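Long-range contacts in allantoicase (Saccharomyces cerevisiae, PDB 1O59), which hydrolyses allantoate to (S)-ureidoglycolate and urea, so that purines can serve as a secondary nitrogen source when primary sources are limiting: residues G39-G43 with D231-P236; R195-P199 with V213-A217; V291-K296 with T308-L312. All coordinates share one frame; numbering follows the deposited sequence. Where two conformers were deposited one is given.

Contact 1. Residues G39-G43 with D231-P236; sequences GSKLG and DNLLLP
K41 with D231 and N232 gives a worked example of one loop's ammonium group held by two adjacent side chains of another. K41 NZ forms a salt bridge with D231 OD2 at 2.8 Å, on the syn side of the carboxylate but 31° out of its plane, and a hydrogen bond of the same 2.8 Å with N232 OD1, tilted 20° from that carbonyl plane. The lysine crosses both acceptor side chains at about a right angle. Its CG sits between the backbone N and the carbonyl carbon (chi1 73°), and the extended chain beyond carries NZ across the gap. Each acceptor side chain has a second hydrogen bond, D231 OD1 to S229 OG and N232 ND2 to G245 O. L235 crosses the lysine stem at a slant, its CD1 3.9 Å from K41 CD, while its CD2 meets L42 CB at 4.0 Å. P236 CD adds an apolar touch 4.0 Å from L42 CA. With an alanine in place of K41, D231 and N232 would probably lose their shared cation and L235 CD1 its methylene neighbours. The contact belongs to the interface between the two halves of the chain, joining the loop between strands 35-36 and 45-49 to the one between 227-228 and 246-247. L233 packs on strands 258-263 and 346-354, and the L235 carbonyl accepts a hydrogen bond from R351 of strand 346-354.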
loop_
_atom_site.group_PDB
_atom_site.type_symbol
_atom_site.label_atom_id
_atom_site.label_comp_id
_atom_site.label_asym_id
_atom_site.label_seq_id
_atom_site.Cartn_x
_atom_site.Cartn_y
_atom_site.Cartn_z
ATOM N N GLY A 39 5.547 2.708 0.135
ATOM C CA GLY A 39 5.139 3.083 -1.221
ATOM C C GLY A 39 5.029 4.592 -1.354
ATOM O O GLY A 39 4.499 5.243 -0.458
ATOM N N SER A 40 5.527 5.128 -2.473
ATOM C CA SER A 40 5.419 6.553 -2.788
ATOM C C SER A 40 3.982 7.061 -2.890
ATOM O O SER A 40 3.717 8.249 -2.685
ATOM C CB SER A 40 6.119 6.842 -4.098
ATOM O OG SER A 40 5.467 6.190 -5.154
ATOM N N LYS A 41 3.070 6.157 -3.221
ATOM C CA LYS A 41 1.658 6.497 -3.402
ATOM C C LYS A 41 0.915 6.793 -2.108
ATOM O O LYS A 41 -0.192 7.332 -2.184
ATOM C CB LYS A 41 0.910 5.411 -4.171
ATOM C CG LYS A 41 0.630 4.123 -3.402
ATOM C CD LYS A 41 -0.071 3.150 -4.354
ATOM C CE LYS A 41 -0.610 1.928 -3.685
ATOM N NZ LYS A 41 -1.238 1.060 -4.739
ATOM N N LEU A 42 1.483 6.439 -0.947
ATOM C CA LEU A 42 0.965 6.976 0.306
ATOM C C LEU A 42 1.983 7.875 0.997
ATOM O O LEU A 42 1.830 8.237 2.149
ATOM C CB LEU A 42 0.401 5.891 1.246
ATOM C CG LEU A 42 1.219 4.671 1.649
ATOM C CD1 LEU A 42 2.431 5.061 2.523
ATOM C CD2 LEU A 42 0.338 3.631 2.355
ATOM N N GLY A 43 2.996 8.272 0.260
ATOM C CA GLY A 43 3.895 9.315 0.709
ATOM C C GLY A 43 5.237 8.829 1.215
ATOM O O GLY A 43 5.960 9.595 1.857
ATOM N N ASP A 231 -6.787 -0.766 -2.993
ATOM C CA ASP A 231 -6.049 -0.021 -1.978
ATOM C C ASP A 231 -5.838 1.437 -2.345
ATOM O O ASP A 231 -5.611 2.264 -1.469
ATOM C CB ASP A 231 -4.728 -0.705 -1.608
ATOM C CG ASP A 231 -3.809 -0.844 -2.757
ATOM O OD1 ASP A 231 -4.207 -1.545 -3.722
ATOM O OD2 ASP A 231 -2.658 -0.321 -2.768
ATOM N N ASN A 232 -5.985 1.764 -3.622
ATOM C CA ASN A 232 -5.883 3.131 -4.045
ATOM C C ASN A 232 -7.043 3.974 -3.539
ATOM O O ASN A 232 -6.955 5.197 -3.551
ATOM C CB ASN A 232 -5.805 3.233 -5.575
ATOM C CG ASN A 232 -4.475 2.733 -6.136
ATOM O OD1 ASN A 232 -3.490 2.610 -5.384
ATOM N ND2 ASN A 232 -4.433 2.446 -7.457
ATOM N N LEU A 233 -8.130 3.340 -3.115
ATOM C CA LEU A 233 -9.324 4.073 -2.648
ATOM C C LEU A 233 -9.102 4.907 -1.381
ATOM O O LEU A 233 -9.871 5.807 -1.093
ATOM C CB LEU A 233 -10.446 3.094 -2.346
ATOM C CG LEU A 233 -11.101 2.438 -3.573
ATOM C CD1 LEU A 233 -12.017 1.325 -3.086
ATOM C CD2 LEU A 233 -11.871 3.460 -4.449
ATOM N N LEU A 234 -8.061 4.552 -0.622
ATOM C CA LEU A 234 -7.856 5.035 0.711
ATOM C C LEU A 234 -6.643 5.962 0.772
ATOM O O LEU A 234 -6.185 6.341 1.856
ATOM C CB LEU A 234 -7.664 3.819 1.630
ATOM C CG LEU A 234 -8.578 2.615 1.375
ATOM C CD1 LEU A 234 -8.228 1.447 2.251
ATOM C CD2 LEU A 234 -10.065 2.949 1.587
ATOM N N LEU A 235 -6.124 6.349 -0.384
ATOM C CA LEU A 235 -4.869 7.092 -0.421
ATOM C C LEU A 235 -5.046 8.594 -0.165
ATOM O O LEU A 235 -6.112 9.139 -0.324
ATOM C CB LEU A 235 -4.180 6.895 -1.779
ATOM C CG LEU A 235 -3.726 5.466 -2.086
ATOM C CD1 LEU A 235 -3.106 5.455 -3.469
ATOM C CD2 LEU A 235 -2.732 4.967 -1.042
ATOM N N PRO A 236 -3.968 9.272 0.158
ATOM C CA PRO A 236 -4.024 10.718 0.239
ATOM C C PRO A 236 -4.252 11.325 -1.148
ATOM O O PRO A 236 -3.859 10.719 -2.174
ATOM C CB PRO A 236 -2.634 11.136 0.783
ATOM C CG PRO A 236 -1.893 9.872 1.125
ATOM C CD PRO A 236 -2.616 8.741 0.405
#

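Contact 2. Residues R195-P199 with V213-A217; sequences RVVPP and VCNGA
V196 sets both its methyl groups against the 3-10 turn that opens 213-217, and this is the buried, close-fitting part of the contact. CG1, anti to the backbone N at chi1 176°, approaches C214 O to 3.7 Å, while CG2 lies 3.8 Å from V213 O. The latter oxygen also receives the G216 amide, which closes the turn. G216, buried too, passes near enough for its CA to lie 4.2 Å from V196 CB; a beta carbon there would fall about 3.4 Å from R195 NH1 and press on the preceding carbonyl. In the one of two R195 conformers described, NH1 gives a hydrogen bond of 2.9 Å to G216 O, which lies at the guanidinium edge but somewhat tilted from its plane. By contrast, the prolines form the solvent-facing side: P198 CB is 3.9 Å from N215 O and P199 CD 3.8 Å from C214 O, without polar bonds. The N215 amide is held through ND2 by D209 O. Hence the end of strand 186-196 rests on the turn before strand 218-222 mainly through van der Waals contact between hydrocarbon and backbone carbonyls, with a single hydrogen bond, to be read with caution because R195 has two deposited conformers.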
loop_
_atom_site.group_PDB
_atom_site.type_symbol
_atom_site.label_atom_id
_atom_site.label_comp_id
_atom_site.label_asym_id
_atom_site.label_seq_id
_atom_site.Cartn_x
_atom_site.Cartn_y
_atom_site.Cartn_z
ATOM N N ARG A 195 1.192 -2.937 9.737
ATOM C CA ARG A 195 -0.109 -2.593 10.264
ATOM C C ARG A 195 0.095 -1.185 10.757
ATOM O O ARG A 195 0.944 -0.953 11.596
ATOM C CB ARG A 195 -0.543 -3.553 11.395
ATOM C CG ARG A 195 -2.035 -3.636 11.630
ATOM C CD ARG A 195 -2.673 -2.380 12.196
ATOM N NE ARG A 195 -4.121 -2.550 12.293
ATOM C CZ ARG A 195 -5.019 -2.076 11.439
ATOM N NH1 ARG A 195 -4.659 -1.345 10.404
ATOM N NH2 ARG A 195 -6.303 -2.334 11.645
ATOM N N VAL A 196 -0.673 -0.246 10.213
ATOM C CA VAL A 196 -0.504 1.154 10.525
ATOM C C VAL A 196 -1.009 1.431 11.920
ATOM O O VAL A 196 -2.030 0.899 12.343
ATOM C CB VAL A 196 -1.231 2.073 9.493
ATOM C CG1 VAL A 196 -1.130 3.550 9.897
ATOM C CG2 VAL A 196 -0.679 1.864 8.112
ATOM N N VAL A 197 -0.244 2.253 12.628
ATOM C CA VAL A 197 -0.650 2.839 13.892
ATOM C C VAL A 197 -1.222 4.233 13.631
ATOM O O VAL A 197 -0.479 5.137 13.209
ATOM C CB VAL A 197 0.555 3.016 14.832
ATOM C CG1 VAL A 197 0.100 3.595 16.176
ATOM C CG2 VAL A 197 1.283 1.682 15.023
ATOM N N PRO A 198 -2.510 4.444 13.887
ATOM C CA PRO A 198 -3.059 5.786 13.729
ATOM C C PRO A 198 -2.415 6.772 14.762
ATOM O O PRO A 198 -2.074 6.359 15.910
ATOM C CB PRO A 198 -4.560 5.593 14.022
ATOM C CG PRO A 198 -4.635 4.356 14.922
ATOM C CD PRO A 198 -3.507 3.480 14.408
ATOM N N PRO A 199 -2.270 8.054 14.380
ATOM C CA PRO A 199 -1.695 9.089 15.277
ATOM C C PRO A 199 -2.738 9.716 16.221
ATOM O O PRO A 199 -2.987 9.188 17.315
ATOM C CB PRO A 199 -1.195 10.145 14.274
ATOM C CG PRO A 199 -2.285 10.124 13.185
ATOM C CD PRO A 199 -2.647 8.627 13.063
ATOM N N VAL A 213 -6.047 5.417 4.790
ATOM C CA VAL A 213 -5.009 4.459 4.994
ATOM C C VAL A 213 -4.129 4.805 6.200
ATOM O O VAL A 213 -3.700 3.895 6.945
ATOM C CB VAL A 213 -4.148 4.220 3.692
ATOM C CG1 VAL A 213 -3.358 5.457 3.257
ATOM C CG2 VAL A 213 -3.196 3.018 3.903
ATOM N N CYS A 214 -3.873 6.098 6.396
ATOM C CA CYS A 214 -3.059 6.542 7.511
ATOM C C CYS A 214 -3.763 6.434 8.845
ATOM O O CYS A 214 -3.148 6.651 9.879
ATOM C CB CYS A 214 -2.664 7.995 7.348
ATOM S SG CYS A 214 -1.801 8.342 5.817
ATOM N N ASN A 215 -5.051 6.130 8.819
ATOM C CA ASN A 215 -5.775 5.898 10.042
ATOM C C ASN A 215 -6.011 4.414 10.329
ATOM O O ASN A 215 -6.788 4.073 11.187
ATOM C CB ASN A 215 -7.104 6.681 10.014
ATOM C CG ASN A 215 -6.905 8.172 10.183
ATOM O OD1 ASN A 215 -5.940 8.605 10.811
ATOM N ND2 ASN A 215 -7.821 8.962 9.631
ATOM N N GLY A 216 -5.323 3.548 9.599
ATOM C CA GLY A 216 -5.405 2.105 9.811
ATOM C C GLY A 216 -6.455 1.402 8.975
ATOM O O GLY A 216 -6.748 0.247 9.227
ATOM N N ALA A 217 -7.048 2.087 7.999
ATOM C CA ALA A 217 -8.013 1.457 7.116
ATOM C C ALA A 217 -7.267 0.661 6.053
ATOM O O ALA A 217 -6.175 1.037 5.637
ATOM C CB ALA A 217 -8.880 2.483 6.468
#

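Contact 3. Residues V291-K296 with T308-L312; sequences VEGCLK and TWVEL
The antiparallel strands 291-294 and 309-311 run at 135° to each other, with G293 and V310 as a hydrogen-bonded pair (G293 N to V310 O 2.9 Å, V310 N to G293 O 3.0 Å) and a further bond from L312 N to V291 O at 2.8 Å. Among the side chains, W309 illustrates how an indole can fold over a neighbouring strand. C294 stands above one face of its six-membered ring, CB lying 3.7 Å from the centroid in a CH-pi contact, and SG follows at 4.1 Å, only 10° off the ring normal, as a sulfur-aromatic contact. W309 CG is anti to the carbonyl carbon (chi1 -70°), which swings the ring across to this neighbour; its edge meets the backbone, CZ3 lying 3.5 Å from E292 O. L312 reaches back differently, placing CD1 3.5 Å from G293 N, and a beta carbon on G293 would clash with that methyl. Past the last paired residues, a water accepts from L295 N and donates to T308 O. Strand 309-317 is outermost, within this chain, of a five-stranded sheet; 288-294 is its neighbour and 336-342 lies beyond that. From the latter K338 adds a cation-pi contact to W309, whereas V291 and L312 pack on I274 of strand 270-277 in the other sheet of this repeat.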
loop_
_atom_site.group_PDB
_atom_site.type_symbol
_atom_site.label_atom_id
_atom_site.label_comp_id
_atom_site.label_asym_id
_atom_site.label_seq_id
_atom_site.Cartn_x
_atom_site.Cartn_y
_atom_site.Cartn_z
ATOM N N VAL A 291 -23.256 2.324 -0.761
ATOM C CA VAL A 291 -22.293 2.045 0.266
ATOM C C VAL A 291 -23.040 1.360 1.406
ATOM O O VAL A 291 -24.045 1.880 1.870
ATOM C CB VAL A 291 -21.624 3.322 0.791
ATOM C CG1 VAL A 291 -20.550 2.970 1.821
ATOM C CG2 VAL A 291 -21.042 4.152 -0.366
ATOM N N GLU A 292 -22.573 0.181 1.818
ATOM C CA GLU A 292 -23.091 -0.496 3.003
ATOM C C GLU A 292 -22.028 -0.534 4.051
ATOM O O GLU A 292 -20.837 -0.450 3.735
ATOM C CB GLU A 292 -23.471 -1.929 2.695
ATOM C CG GLU A 292 -24.562 -2.040 1.643
ATOM C CD GLU A 292 -24.099 -2.866 0.469
ATOM O OE1 GLU A 292 -24.485 -4.077 0.499
ATOM O OE2 GLU A 292 -23.322 -2.305 -0.416
ATOM N N GLY A 293 -22.482 -0.665 5.292
ATOM C CA GLY A 293 -21.636 -0.908 6.430
ATOM C C GLY A 293 -21.998 -2.210 7.109
ATOM O O GLY A 293 -23.095 -2.737 6.949
ATOM N N CYS A 294 -21.068 -2.754 7.869
ATOM C CA CYS A 294 -21.409 -3.885 8.687
ATOM C C CYS A 294 -20.504 -4.010 9.895
ATOM O O CYS A 294 -19.404 -3.485 9.897
ATOM C CB CYS A 294 -21.383 -5.149 7.841
ATOM S SG CYS A 294 -20.070 -6.282 8.235
ATOM N N LEU A 295 -20.980 -4.709 10.916
ATOM C CA LEU A 295 -20.202 -4.939 12.128
ATOM C C LEU A 295 -19.745 -6.409 12.221
ATOM O O LEU A 295 -20.590 -7.313 12.378
ATOM C CB LEU A 295 -21.049 -4.556 13.337
ATOM C CG LEU A 295 -20.436 -4.742 14.730
ATOM C CD1 LEU A 295 -19.071 -4.053 14.868
ATOM C CD2 LEU A 295 -21.413 -4.220 15.753
ATOM N N LYS A 296 -18.423 -6.639 12.117
ATOM C CA LYS A 296 -17.822 -8.006 12.154
ATOM C C LYS A 296 -17.305 -8.327 13.546
ATOM O O LYS A 296 -17.032 -7.426 14.333
ATOM C CB LYS A 296 -16.665 -8.159 11.121
ATOM C CG LYS A 296 -16.888 -9.149 9.875
ATOM C CD LYS A 296 -17.266 -8.472 8.484
ATOM C CE LYS A 296 -16.315 -8.875 7.277
ATOM N NZ LYS A 296 -16.873 -8.789 5.868
ATOM N N THR A 308 -23.272 -9.381 7.770
ATOM C CA THR A 308 -24.568 -8.719 8.014
ATOM C C THR A 308 -24.611 -7.207 7.609
ATOM O O THR A 308 -24.433 -6.295 8.441
ATOM C CB THR A 308 -24.923 -8.889 9.466
ATOM O OG1 THR A 308 -26.191 -8.260 9.716
ATOM C CG2 THR A 308 -23.833 -8.188 10.396
ATOM N N TRP A 309 -24.885 -6.970 6.327
ATOM C CA TRP A 309 -24.711 -5.654 5.728
ATOM C C TRP A 309 -25.968 -4.809 5.718
ATOM O O TRP A 309 -27.013 -5.265 5.292
ATOM C CB TRP A 309 -24.212 -5.807 4.297
ATOM C CG TRP A 309 -22.788 -6.317 4.220
ATOM C CD1 TRP A 309 -22.398 -7.607 4.083
ATOM C CD2 TRP A 309 -21.584 -5.542 4.282
ATOM N NE1 TRP A 309 -21.032 -7.692 4.048
ATOM C CE2 TRP A 309 -20.503 -6.438 4.169
ATOM C CE3 TRP A 309 -21.310 -4.181 4.429
ATOM C CZ2 TRP A 309 -19.185 -6.030 4.192
ATOM C CZ3 TRP A 309 -19.984 -3.771 4.460
ATOM C CH2 TRP A 309 -18.941 -4.692 4.326
ATOM N N VAL A 310 -25.828 -3.566 6.167
ATOM C CA VAL A 310 -26.907 -2.582 6.232
ATOM C C VAL A 310 -26.557 -1.390 5.355
ATOM O O VAL A 310 -25.397 -1.096 5.155
ATOM C CB VAL A 310 -27.154 -2.088 7.703
ATOM C CG1 VAL A 310 -27.421 -3.257 8.613
ATOM C CG2 VAL A 310 -25.969 -1.268 8.258
ATOM N N GLU A 311 -27.564 -0.696 4.849
ATOM C CA GLU A 311 -27.334 0.387 3.909
ATOM C C GLU A 311 -26.848 1.655 4.591
ATOM O O GLU A 311 -27.411 2.049 5.606
ATOM C CB GLU A 311 -28.628 0.703 3.181
ATOM C CG GLU A 311 -28.611 1.978 2.339
ATOM C CD GLU A 311 -29.886 2.109 1.520
ATOM O OE1 GLU A 311 -29.955 1.495 0.423
ATOM O OE2 GLU A 311 -30.824 2.799 1.980
ATOM N N LEU A 312 -25.823 2.296 4.017
ATOM C CA LEU A 312 -25.404 3.645 4.430
ATOM C C LEU A 312 -25.715 4.651 3.336
ATOM O O LEU A 312 -26.253 5.707 3.610
ATOM C CB LEU A 312 -23.905 3.697 4.752
ATOM C CG LEU A 312 -23.387 2.775 5.847
ATOM C CD1 LEU A 312 -21.891 2.776 5.809
ATOM C CD2 LEU A 312 -23.913 3.200 7.180
HETATM O O HOH W 1 -23.864 -4.697 11.208
#

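From the N terminus, the loop at 39-43 opens first and waits 187 residues for 231-236, so contact 1 spans essentially the whole first allantoicase repeat and the start of the second. Within that span contact 2 closes a much shorter excursion, 195-199 to 213-217, on the connection between the two halves of the chain, from the end of strand 186-196 to the turn before strand 218-222. The two meet directly: V213 N lies 3.1 Å from L234 O, a probable hydrogen bond, and L42 packs on V213. Together they tie the halves to each other. Contact 3 follows in series, closing the excursion between strands 288-294 and 309-317 inside the second repeat, its centre about 24 Å from that of contact 1.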